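Local coordinates for putative vitamin-B12 independent methionine synthase family protein (Listeria monocytogenes, PDB 1YPX) that probably transfers a methyl group from a methyltetrahydrofolate to homocysteine without vitamin B12, as zinc-dependent methionine synthases of its family do, at residues Val4-Ala9 against Gln327-Pro332; Phe73-Asn78 against His114-Asp119; Asn78-Glu83 against Thr106-Phe111; Phe269-Asp274 against Leu292-Gly297. All coordinates share one frame; numbering follows the deposited sequence.

Contact 1 of 4, residues Val4-Ala9 against Gln327-Pro332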
# COMPACT_ATOMS: atom_id res chain seq x y z
N VAL A 4 12.22 11.86 2.25
CA VAL A 4 10.91 12.42 2.47
C VAL A 4 9.81 11.42 2.09
O VAL A 4 9.16 10.83 2.95
CB VAL A 4 10.78 13.75 1.67
CG1 VAL A 4 11.36 13.58 0.29
CG2 VAL A 4 9.31 14.18 1.59
N ALA A 5 9.60 11.23 0.79
CA ALA A 5 8.58 10.30 0.29
C ALA A 5 9.04 8.89 0.66
O ALA A 5 9.52 8.68 1.78
CB ALA A 5 8.44 10.48 -1.21
N PRO A 6 8.88 7.89 -0.23
CA PRO A 6 9.36 6.59 0.24
C PRO A 6 10.88 6.68 0.43
O PRO A 6 11.56 7.28 -0.38
CB PRO A 6 8.96 5.65 -0.89
CG PRO A 6 9.01 6.52 -2.08
CD PRO A 6 8.32 7.76 -1.59
N PHE A 7 11.38 6.10 1.52
CA PHE A 7 12.82 6.14 1.82
C PHE A 7 13.59 5.04 1.12
O PHE A 7 13.03 4.01 0.75
CB PHE A 7 13.05 6.02 3.33
CG PHE A 7 12.03 6.74 4.15
CD1 PHE A 7 10.90 6.07 4.62
CD2 PHE A 7 12.14 8.11 4.38
CE1 PHE A 7 9.91 6.75 5.29
CE2 PHE A 7 11.15 8.81 5.06
CZ PHE A 7 10.03 8.13 5.51
N TYR A 8 14.90 5.25 0.97
CA TYR A 8 15.76 4.27 0.33
C TYR A 8 15.50 2.87 0.87
O TYR A 8 15.53 1.90 0.12
CB TYR A 8 17.23 4.65 0.52
CG TYR A 8 17.57 6.00 -0.04
CD1 TYR A 8 17.38 6.30 -1.38
CD2 TYR A 8 18.10 6.99 0.78
CE1 TYR A 8 17.72 7.55 -1.89
CE2 TYR A 8 18.44 8.24 0.28
CZ TYR A 8 18.24 8.51 -1.05
OH TYR A 8 18.60 9.74 -1.53
N ALA A 9 15.26 2.78 2.18
CA ALA A 9 14.94 1.50 2.81
C ALA A 9 13.52 1.70 3.33
O ALA A 9 13.30 2.33 4.36
CB ALA A 9 15.87 1.20 3.96
N GLN A 327 16.50 8.60 -7.78
CA GLN A 327 15.08 8.42 -7.53
C GLN A 327 14.62 6.98 -7.48
O GLN A 327 13.54 6.65 -7.95
CB GLN A 327 14.27 9.19 -8.58
CG GLN A 327 14.81 9.10 -10.00
CD GLN A 327 13.99 9.89 -10.99
OE1 GLN A 327 12.80 9.62 -11.18
NE2 GLN A 327 14.61 10.87 -11.63
N LEU A 328 15.44 6.10 -6.92
CA LEU A 328 15.05 4.70 -6.80
C LEU A 328 15.13 4.31 -5.33
O LEU A 328 15.93 4.85 -4.55
CB LEU A 328 15.96 3.81 -7.67
CG LEU A 328 15.89 3.96 -9.20
CD1 LEU A 328 16.84 2.99 -9.89
CD2 LEU A 328 14.46 3.70 -9.67
N ARG A 329 14.26 3.38 -4.94
CA ARG A 329 14.21 2.89 -3.56
C ARG A 329 14.19 1.38 -3.55
O ARG A 329 13.91 0.75 -4.55
CB ARG A 329 12.97 3.43 -2.84
CG ARG A 329 13.11 4.85 -2.25
CD ARG A 329 13.43 5.87 -3.30
NE ARG A 329 13.57 7.22 -2.75
CZ ARG A 329 14.37 8.15 -3.26
NH1 ARG A 329 15.11 7.89 -4.33
NH2 ARG A 329 14.42 9.35 -2.73
N LEU A 330 14.50 0.81 -2.39
CA LEU A 330 14.56 -0.62 -2.20
C LEU A 330 13.56 -1.05 -1.13
O LEU A 330 13.12 -0.24 -0.31
CB LEU A 330 15.97 -0.98 -1.75
CG LEU A 330 16.27 -2.46 -1.49
CD1 LEU A 330 16.10 -3.23 -2.77
CD2 LEU A 330 17.69 -2.60 -0.94
N SER A 331 13.20 -2.33 -1.14
CA SER A 331 12.25 -2.85 -0.17
C SER A 331 12.06 -4.29 -0.49
O SER A 331 12.56 -4.77 -1.50
CB SER A 331 10.89 -2.20 -0.34
OG SER A 331 10.23 -2.80 -1.44
N PRO A 332 11.34 -5.01 0.36
CA PRO A 332 11.14 -6.42 0.03
C PRO A 332 10.01 -6.43 -1.01
O PRO A 332 9.33 -5.43 -1.17
CB PRO A 332 10.79 -7.06 1.38
CG PRO A 332 10.24 -5.92 2.19
CD PRO A 332 11.03 -4.72 1.78

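Contact 2 of 4, residues Phe73-Asn78 against His114-Asp119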
# COMPACT_ATOMS: atom_id res chain seq x y z
N PHE A 73 -10.97 -4.82 2.71
CA PHE A 73 -12.41 -4.94 2.67
C PHE A 73 -12.98 -4.29 3.93
O PHE A 73 -14.15 -3.91 3.94
CB PHE A 73 -12.81 -6.41 2.58
CG PHE A 73 -12.39 -7.23 3.76
CD1 PHE A 73 -13.15 -7.21 4.94
CD2 PHE A 73 -11.26 -8.03 3.70
CE1 PHE A 73 -12.78 -7.98 6.03
CE2 PHE A 73 -10.89 -8.81 4.79
CZ PHE A 73 -11.65 -8.78 5.96
N ASP A 74 -12.17 -4.18 4.98
CA ASP A 74 -12.59 -3.54 6.23
C ASP A 74 -12.68 -2.04 5.97
O ASP A 74 -13.53 -1.34 6.52
CB ASP A 74 -11.57 -3.77 7.36
CG ASP A 74 -11.82 -5.06 8.12
OD1 ASP A 74 -12.85 -5.18 8.82
OD2 ASP A 74 -10.96 -5.96 8.01
N PHE A 75 -11.77 -1.54 5.13
CA PHE A 75 -11.77 -0.14 4.81
C PHE A 75 -12.96 0.16 3.91
O PHE A 75 -13.65 1.17 4.10
CB PHE A 75 -10.49 0.26 4.10
CG PHE A 75 -10.49 1.69 3.62
CD1 PHE A 75 -10.99 2.01 2.36
CD2 PHE A 75 -10.07 2.71 4.45
CE1 PHE A 75 -11.06 3.34 1.94
CE2 PHE A 75 -10.14 4.05 4.05
CZ PHE A 75 -10.64 4.36 2.79
N LEU A 76 -13.19 -0.71 2.94
CA LEU A 76 -14.29 -0.51 2.00
C LEU A 76 -15.68 -0.68 2.61
O LEU A 76 -16.56 0.18 2.44
CB LEU A 76 -14.12 -1.45 0.80
CG LEU A 76 -12.90 -1.15 -0.07
CD1 LEU A 76 -12.64 -2.34 -0.99
CD2 LEU A 76 -13.12 0.14 -0.87
N GLU A 77 -15.89 -1.80 3.31
CA GLU A 77 -17.18 -2.06 3.93
C GLU A 77 -17.54 -0.97 4.93
O GLU A 77 -18.67 -0.92 5.43
CB GLU A 77 -17.17 -3.42 4.64
CG GLU A 77 -16.41 -3.42 5.95
CD GLU A 77 -16.75 -4.62 6.82
OE1 GLU A 77 -17.95 -4.80 7.14
OE2 GLU A 77 -15.82 -5.38 7.20
N ASN A 78 -16.59 -0.09 5.24
CA ASN A 78 -16.83 1.00 6.17
C ASN A 78 -17.08 2.30 5.44
O ASN A 78 -16.96 3.38 6.00
CB ASN A 78 -15.66 1.17 7.14
CG ASN A 78 -15.77 0.28 8.34
OD1 ASN A 78 -15.01 -0.66 8.49
ND2 ASN A 78 -16.75 0.56 9.20
N HIS A 114 -14.91 6.88 9.51
CA HIS A 114 -14.30 5.58 9.29
C HIS A 114 -13.47 5.20 10.52
O HIS A 114 -12.92 6.07 11.20
CB HIS A 114 -13.42 5.62 8.04
CG HIS A 114 -13.21 4.29 7.39
ND1 HIS A 114 -12.34 3.34 7.90
CD2 HIS A 114 -13.75 3.75 6.27
CE1 HIS A 114 -12.35 2.28 7.12
NE2 HIS A 114 -13.20 2.50 6.13
N PRO A 115 -13.41 3.90 10.85
CA PRO A 115 -12.65 3.40 12.00
C PRO A 115 -11.13 3.53 11.80
O PRO A 115 -10.37 3.53 12.77
CB PRO A 115 -13.07 1.94 12.09
CG PRO A 115 -14.43 1.95 11.51
CD PRO A 115 -14.28 2.84 10.32
N PHE A 116 -10.71 3.62 10.55
CA PHE A 116 -9.30 3.74 10.23
C PHE A 116 -8.69 5.05 10.71
O PHE A 116 -7.48 5.16 10.81
CB PHE A 116 -9.09 3.60 8.71
CG PHE A 116 -9.05 2.18 8.23
CD1 PHE A 116 -9.83 1.21 8.83
CD2 PHE A 116 -8.24 1.83 7.15
CE1 PHE A 116 -9.82 -0.11 8.37
CE2 PHE A 116 -8.21 0.51 6.67
CZ PHE A 116 -9.00 -0.46 7.28
N ILE A 117 -9.53 6.03 11.04
CA ILE A 117 -9.04 7.32 11.52
C ILE A 117 -8.41 7.26 12.91
O ILE A 117 -7.35 7.86 13.14
CB ILE A 117 -10.16 8.36 11.54
CG1 ILE A 117 -10.81 8.44 10.15
CG2 ILE A 117 -9.59 9.73 11.90
CD1 ILE A 117 -9.87 8.96 9.07
N GLU A 118 -9.05 6.53 13.82
CA GLU A 118 -8.54 6.37 15.19
C GLU A 118 -7.39 5.38 15.15
O GLU A 118 -6.45 5.49 15.94
CB GLU A 118 -9.62 5.80 16.14
CG GLU A 118 -9.91 6.55 17.46
CD GLU A 118 -8.67 7.04 18.26
OE1 GLU A 118 -7.91 6.23 18.82
OE2 GLU A 118 -8.49 8.28 18.32
N ASP A 119 -7.46 4.39 14.25
CA ASP A 119 -6.37 3.41 14.17
C ASP A 119 -5.10 4.14 13.73
O ASP A 119 -4.00 3.73 14.10
CB ASP A 119 -6.67 2.27 13.16
CG ASP A 119 -7.97 1.51 13.47
OD1 ASP A 119 -8.45 1.54 14.63
OD2 ASP A 119 -8.50 0.86 12.54

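Contact 3 of 4, residues Asn78-Glu83 against Thr106-Phe111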
# COMPACT_ATOMS: atom_id res chain seq x y z
N ASN A 78 -16.59 -0.09 5.24
CA ASN A 78 -16.83 1.00 6.17
C ASN A 78 -17.08 2.30 5.44
O ASN A 78 -16.96 3.38 6.00
CB ASN A 78 -15.66 1.17 7.14
CG ASN A 78 -15.77 0.28 8.34
OD1 ASN A 78 -15.01 -0.66 8.49
ND2 ASN A 78 -16.75 0.56 9.20
N LEU A 79 -17.40 2.20 4.16
CA LEU A 79 -17.71 3.36 3.37
C LEU A 79 -19.23 3.30 3.21
O LEU A 79 -19.79 2.22 2.99
CB LEU A 79 -17.02 3.28 2.01
CG LEU A 79 -15.50 3.46 1.98
CD1 LEU A 79 -14.97 3.10 0.60
CD2 LEU A 79 -15.13 4.92 2.34
N ASP A 80 -19.89 4.45 3.33
CA ASP A 80 -21.34 4.51 3.18
C ASP A 80 -21.69 3.98 1.78
O ASP A 80 -20.97 4.23 0.82
CB ASP A 80 -21.82 5.97 3.35
CG ASP A 80 -23.34 6.15 3.09
OD1 ASP A 80 -23.78 5.97 1.92
OD2 ASP A 80 -24.09 6.48 4.04
N GLY A 81 -22.78 3.22 1.69
CA GLY A 81 -23.21 2.66 0.42
C GLY A 81 -22.57 1.33 0.09
O GLY A 81 -22.86 0.74 -0.96
N VAL A 82 -21.70 0.85 0.97
CA VAL A 82 -20.98 -0.42 0.79
C VAL A 82 -21.15 -1.27 2.04
O VAL A 82 -21.26 -0.74 3.15
CB VAL A 82 -19.45 -0.21 0.58
CG1 VAL A 82 -18.78 -1.54 0.28
CG2 VAL A 82 -19.20 0.79 -0.52
N GLU A 83 -21.15 -2.59 1.87
CA GLU A 83 -21.30 -3.51 2.98
C GLU A 83 -21.01 -4.95 2.55
O GLU A 83 -21.54 -5.43 1.54
CB GLU A 83 -22.71 -3.41 3.57
CG GLU A 83 -22.91 -4.12 4.93
CD GLU A 83 -21.88 -3.73 5.98
OE1 GLU A 83 -20.73 -4.22 5.90
OE2 GLU A 83 -22.21 -2.92 6.88
N THR A 106 -24.60 -1.12 -2.35
CA THR A 106 -26.06 -1.04 -2.35
C THR A 106 -26.61 0.36 -2.16
O THR A 106 -27.83 0.54 -2.09
CB THR A 106 -26.70 -1.90 -1.24
OG1 THR A 106 -26.30 -1.39 0.04
CG2 THR A 106 -26.27 -3.35 -1.37
N GLY A 107 -25.74 1.35 -2.07
CA GLY A 107 -26.22 2.70 -1.89
C GLY A 107 -25.18 3.68 -2.36
O GLY A 107 -24.09 3.26 -2.75
N PRO A 108 -25.46 4.98 -2.33
CA PRO A 108 -24.53 6.02 -2.76
C PRO A 108 -23.23 6.05 -1.94
O PRO A 108 -23.26 6.25 -0.73
CB PRO A 108 -25.37 7.30 -2.60
CG PRO A 108 -26.25 6.97 -1.44
CD PRO A 108 -26.70 5.57 -1.78
N ILE A 109 -22.10 5.85 -2.63
CA ILE A 109 -20.77 5.83 -2.01
C ILE A 109 -20.45 7.13 -1.26
O ILE A 109 -20.63 8.22 -1.79
CB ILE A 109 -19.64 5.64 -3.08
CG1 ILE A 109 -19.94 4.45 -4.01
CG2 ILE A 109 -18.30 5.44 -2.39
CD1 ILE A 109 -19.90 3.08 -3.33
N ASP A 110 -19.94 7.01 -0.04
CA ASP A 110 -19.60 8.19 0.72
C ASP A 110 -18.70 7.90 1.91
O ASP A 110 -18.54 6.75 2.31
CB ASP A 110 -20.87 8.92 1.16
CG ASP A 110 -20.59 10.33 1.67
OD1 ASP A 110 -19.60 10.95 1.23
OD2 ASP A 110 -21.38 10.82 2.49
N PHE A 111 -18.12 8.95 2.47
CA PHE A 111 -17.23 8.81 3.61
C PHE A 111 -17.67 9.82 4.66
O PHE A 111 -17.93 10.98 4.35
CB PHE A 111 -15.79 9.06 3.17
CG PHE A 111 -14.78 8.92 4.27
CD1 PHE A 111 -14.78 9.79 5.36
CD2 PHE A 111 -13.82 7.91 4.22
CE1 PHE A 111 -13.85 9.67 6.39
CE2 PHE A 111 -12.89 7.78 5.23
CZ PHE A 111 -12.90 8.66 6.33

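Contact 4 of 4, residues Phe269-Asp274 against Leu292-Gly297. With PO4 (phosphate ion), chain B.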
# COMPACT_ATOMS: atom_id res chain seq x y z
N PHE A 269 6.08 4.39 -6.33
CA PHE A 269 5.45 3.10 -6.67
C PHE A 269 6.22 1.91 -6.07
O PHE A 269 7.42 1.80 -6.26
CB PHE A 269 5.42 2.92 -8.19
CG PHE A 269 4.22 3.53 -8.87
CD1 PHE A 269 2.96 2.95 -8.75
CD2 PHE A 269 4.37 4.66 -9.67
CE1 PHE A 269 1.86 3.48 -9.44
CE2 PHE A 269 3.28 5.20 -10.37
CZ PHE A 269 2.02 4.60 -10.26
N PHE A 270 5.53 1.03 -5.36
CA PHE A 270 6.17 -0.16 -4.81
C PHE A 270 5.90 -1.32 -5.77
O PHE A 270 4.83 -1.95 -5.75
CB PHE A 270 5.63 -0.49 -3.42
CG PHE A 270 6.20 0.39 -2.34
CD1 PHE A 270 5.80 1.72 -2.22
CD2 PHE A 270 7.12 -0.13 -1.41
CE1 PHE A 270 6.31 2.53 -1.20
CE2 PHE A 270 7.63 0.67 -0.39
CZ PHE A 270 7.23 2.00 -0.28
N LEU A 271 6.91 -1.57 -6.61
CA LEU A 271 6.91 -2.61 -7.65
C LEU A 271 7.68 -3.83 -7.20
O LEU A 271 8.84 -3.70 -6.79
CB LEU A 271 7.58 -2.07 -8.90
CG LEU A 271 7.00 -0.78 -9.46
CD1 LEU A 271 7.97 -0.12 -10.45
CD2 LEU A 271 5.69 -1.14 -10.13
N GLU A 272 7.08 -5.02 -7.29
CA GLU A 272 7.80 -6.23 -6.87
C GLU A 272 8.39 -7.06 -8.02
O GLU A 272 7.77 -7.23 -9.06
CB GLU A 272 6.90 -7.11 -5.99
CG GLU A 272 5.64 -7.66 -6.64
CD GLU A 272 5.05 -8.79 -5.82
OE1 GLU A 272 5.77 -9.79 -5.61
OE2 GLU A 272 3.89 -8.68 -5.38
N TYR A 273 9.59 -7.59 -7.81
CA TYR A 273 10.28 -8.38 -8.83
C TYR A 273 10.79 -9.73 -8.28
O TYR A 273 10.98 -9.89 -7.07
CB TYR A 273 11.46 -7.58 -9.40
CG TYR A 273 11.11 -6.21 -9.98
CD1 TYR A 273 10.63 -6.07 -11.29
CD2 TYR A 273 11.30 -5.04 -9.23
CE1 TYR A 273 10.35 -4.81 -11.84
CE2 TYR A 273 11.02 -3.78 -9.76
CZ TYR A 273 10.55 -3.67 -11.07
OH TYR A 273 10.29 -2.41 -11.58
N ASP A 274 11.03 -10.69 -9.17
CA ASP A 274 11.54 -11.99 -8.74
C ASP A 274 13.07 -11.99 -8.82
O ASP A 274 13.69 -10.94 -9.01
CB ASP A 274 10.98 -13.12 -9.61
CG ASP A 274 10.43 -14.29 -8.78
OD1 ASP A 274 10.07 -15.33 -9.37
OD2 ASP A 274 10.35 -14.17 -7.54
N LEU A 292 9.15 11.18 -9.53
CA LEU A 292 8.42 9.92 -9.41
C LEU A 292 9.38 8.80 -9.03
O LEU A 292 9.96 8.13 -9.90
CB LEU A 292 7.72 9.56 -10.72
CG LEU A 292 7.11 8.15 -10.73
CD1 LEU A 292 6.04 8.08 -9.65
CD2 LEU A 292 6.52 7.83 -12.09
N LYS A 293 9.55 8.59 -7.73
CA LYS A 293 10.45 7.55 -7.24
C LYS A 293 9.77 6.20 -7.24
O LYS A 293 8.62 6.08 -6.82
CB LYS A 293 10.95 7.92 -5.84
CG LYS A 293 9.85 8.32 -4.87
CD LYS A 293 10.39 9.14 -3.70
CE LYS A 293 10.83 10.55 -4.12
NZ LYS A 293 9.71 11.38 -4.63
N ILE A 294 10.46 5.18 -7.73
CA ILE A 294 9.89 3.83 -7.77
C ILE A 294 10.68 2.86 -6.88
O ILE A 294 11.87 2.62 -7.09
CB ILE A 294 9.81 3.27 -9.23
CG1 ILE A 294 11.18 2.82 -9.71
CG2 ILE A 294 9.25 4.30 -10.20
CD1 ILE A 294 11.31 1.34 -9.67
N VAL A 295 10.02 2.33 -5.88
CA VAL A 295 10.66 1.40 -4.98
C VAL A 295 10.73 0.04 -5.67
O VAL A 295 9.75 -0.41 -6.27
CB VAL A 295 9.85 1.30 -3.69
CG1 VAL A 295 10.57 0.44 -2.66
CG2 VAL A 295 9.59 2.70 -3.16
N LEU A 296 11.91 -0.58 -5.59
CA LEU A 296 12.18 -1.89 -6.20
C LEU A 296 12.12 -2.97 -5.12
O LEU A 296 12.95 -3.01 -4.22
CB LEU A 296 13.59 -1.87 -6.83
CG LEU A 296 13.90 -0.86 -7.94
CD1 LEU A 296 15.41 -0.69 -8.09
CD2 LEU A 296 13.27 -1.32 -9.25
N GLY A 297 11.12 -3.85 -5.22
CA GLY A 297 10.98 -4.91 -4.24
C GLY A 297 11.81 -6.10 -4.62
O GLY A 297 11.29 -7.11 -5.10
P PO4 B . 9.62 -2.76 -14.88
O1 PO4 B . 11.01 -2.85 -14.57
O2 PO4 B . 9.01 -4.06 -15.08
O3 PO4 B . 8.90 -1.95 -13.70
O4 PO4 B . 9.26 -1.85 -16.04

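Contact 1 of 4, residues Val4-Ala9 against Gln327-Pro332
The guanidinium of Arg329 carries the Tyr8 ring over one face, with CE1 3.5 Å above the plane and displaced toward the rim, while Pro6 O sits at its edge, in plane. The Tyr8 ring in turn has Leu328 O at its own edge, 3.8 Å from CD1. The two planes are turned 48° apart, so ring and guanidinium meet at a slant rather than as a parallel stack. This contact lies in the TIM-barrel-like fold where the N-terminal loop 4-9 runs beside strand 328-332, the last strand of the parallel sheet, a position consistent with the seam at which such barrels close.

The Arg329 side chain reaches across to the loop. CG lies anti to the carbonyl carbon, and the bend at chi2 (60°) turns CD toward the loop; beyond it NE donates to Pro6 O at 3.1 Å, in a fairly straight bond lying in the guanidinium plane. NH1 turns back to its own strand, donating to Leu328 O at 3.2 Å from above that carbonyl plane, and also bonds Ser326 O. The cationic end is thus held by three backbone carbonyls, those of Pro6, Leu328 and Ser326. Trp365 stacks on Tyr8, and the CG atoms of Pro6 and Arg329 approach to 4.4 Å.

Within the loop, Ala5 O sits over the centre of the Phe7 ring. Ala9 and Leu330 form a single beta bridge, and Asp10 carries the backbone pairing with Leu330 further. Leu330 N donates to Tyr8 O at 2.9 Å, while CB of Leu330 lies 3.5 Å from that same oxygen.

Contact 2 of 4, residues Phe73-Asn78 against His114-Asp119
An aromatic cluster of Phe75, His114 and Phe116 joins the short helix 73-76 to the N-terminal end of helix 116-127, where His114 also serves as a capping residue. The imidazole uses both its nitrogens. ND1 accepts from Phe116 N at 3.1 Å, the donor lying in the ring plane, and NE2 donates almost straight to Phe75 O, although the modelled separation of those two atoms is doubtfully short. With ND1 accepting, a neutral ring would carry its proton on NE2, and bonds at both nitrogens, which flank CE1, would probably fix the ring's rotation.

CG of His114 is anti to the backbone N (chi1 -156°), which carries the ring out toward helix 73-76. There one imidazole face meets Phe75 in an offset stack, centroids 4.5 Å apart and planes at 30°. The opposite face is covered by Asn78 from CB to CG, with CG 4.0 Å above the plane and toward the rim. The Asn78 side chain then crosses the Pro115 ring obliquely, CG 3.6 Å from Pro115 CD.

Phe75 turns an edge to the face of Phe116. Their centroids are 5.3 Å apart and the planes at 62°, an offset edge-to-face pair, and Phe75 CB lies 3.4 Å from Phe116 CE2. Phe176 of helix 158-178 touches both phenylalanines, while Trp71 stacks on Phe116. At the edge of the Phe116 ring, near its plane, Asp74 CB approaches CE1 at 4.2 Å.

Side-chain capping of a helix start by a residue just ahead of its first turn, here combined with helix-to-helix aromatic packing, is the motif this contact represents.

Contact 3 of 4, residues Asn78-Glu83 against Thr106-Phe111
Asp80 and Asp110 form an antiparallel, hydrogen-bonded beta pair, with Asp80 itself the second residue of a type II turn from Leu79 to Val82, in an excursion of the chain between barrel strands 60-61 and 132-138. Asp80 N donates to Asp110 O at 2.9 Å, and Asp110 N returns to Asp80 O at 3.1 Å. Ile109 CA adds a CA-H...O contact to Asp80 O.

Gly81 takes the third position of the turn with a positive phi (87°), as type II turns favour. Lacking a side chain, it lets the backbone of Gly107 come in to 3.8 Å between the CA atoms, with the carbonyl oxygens of Gly107 and Pro108 close to where a CB would point. Gly81 O is gripped twice, by Thr106 N at 2.9 Å and Gly107 N at 3.1 Å, both arriving from the same face of its plane.

Asp80 and Asp110 point to the same face, their carboxylate planes 64° apart and OD2 atoms 5.3 Å apart. The salt bridge of Asp110 OD1 with Lys171 probably offsets some of the repulsion. Apolar tips close the contact toward helix 158-178, which Ile109 and Phe111 touch. Leu79 CD2 meets Phe111 CD2 at 3.8 Å, and the Ile109 side chain reaches back so that CD1 lies 3.7 Å from Val82 CG2.

Contact 4 of 4, residues Phe269-Asp274 against Leu292-Gly297
Tyr273 leans its ring against Leu296 while its hydroxyl donates to a bound phosphate, OH to O3 2.6 Å, an ion probably picked up from the crystallisation liquor. The phosphate lies at the ring edge, with P in plane, and Lys285 NZ holds it as well. Leu296 CD2 is 3.4 Å from Tyr273 CE2 and comes in obliquely.

Behind this polar end, strand segments 269-272 and 293-297 run as parallel neighbours in the TIM-barrel-like sheet, crossing at -28°. Val295 N donates to Phe269 O at 2.7 Å and Leu271 N to Val295 O at 3.1 Å. Gly297 N then meets Leu271 O at 2.8 Å. Tyr273 N extends the pairing past the end of strand 269-272 by a bond to Gly297 O.

Phe270 and Val295 share one face of the sheet and lie side by side. With CG2 anti to the carbonyl carbon, Val295 sets that methyl over the centre of the Phe270 ring, a CH-pi contact of 3.7 Å and 9° off the ring normal. On the other face Leu271 CD1 packs against Ile294 CD1 at 3.7 Å, and the Phe269 ring meets Leu292 CD1.

Phe270 O accepts from ND1 of His237, one of the residues of a possible, vacant metal site. If zinc binds there, as family membership suggests, this strand would act in the second shell, orienting the imidazole and leaving its NE2 as the likelier ligand atom.

In the fold
Contacts 1 and 4 belong to the buried barrel sheet and meet where strand 328-332 pairs with 293-299, Arg329 bonding the backbones of Ile294 and Leu296; their centres are 8 Å apart. Contacts 2 and 3 lie on the opposite side of the chain's centre, partly exposed, and touch neither of the barrel pair. They share Asn78 and are joined by Leu76 packing on Val82 and Ile117 on Phe111. Chemistry follows place: regular parallel backbone bonding in contact 4, an arginine reaching a loop carbonyl in contact 1, stacked rings and a helix cap in contact 2, a type II turn with a glycine at its third position in contact 3.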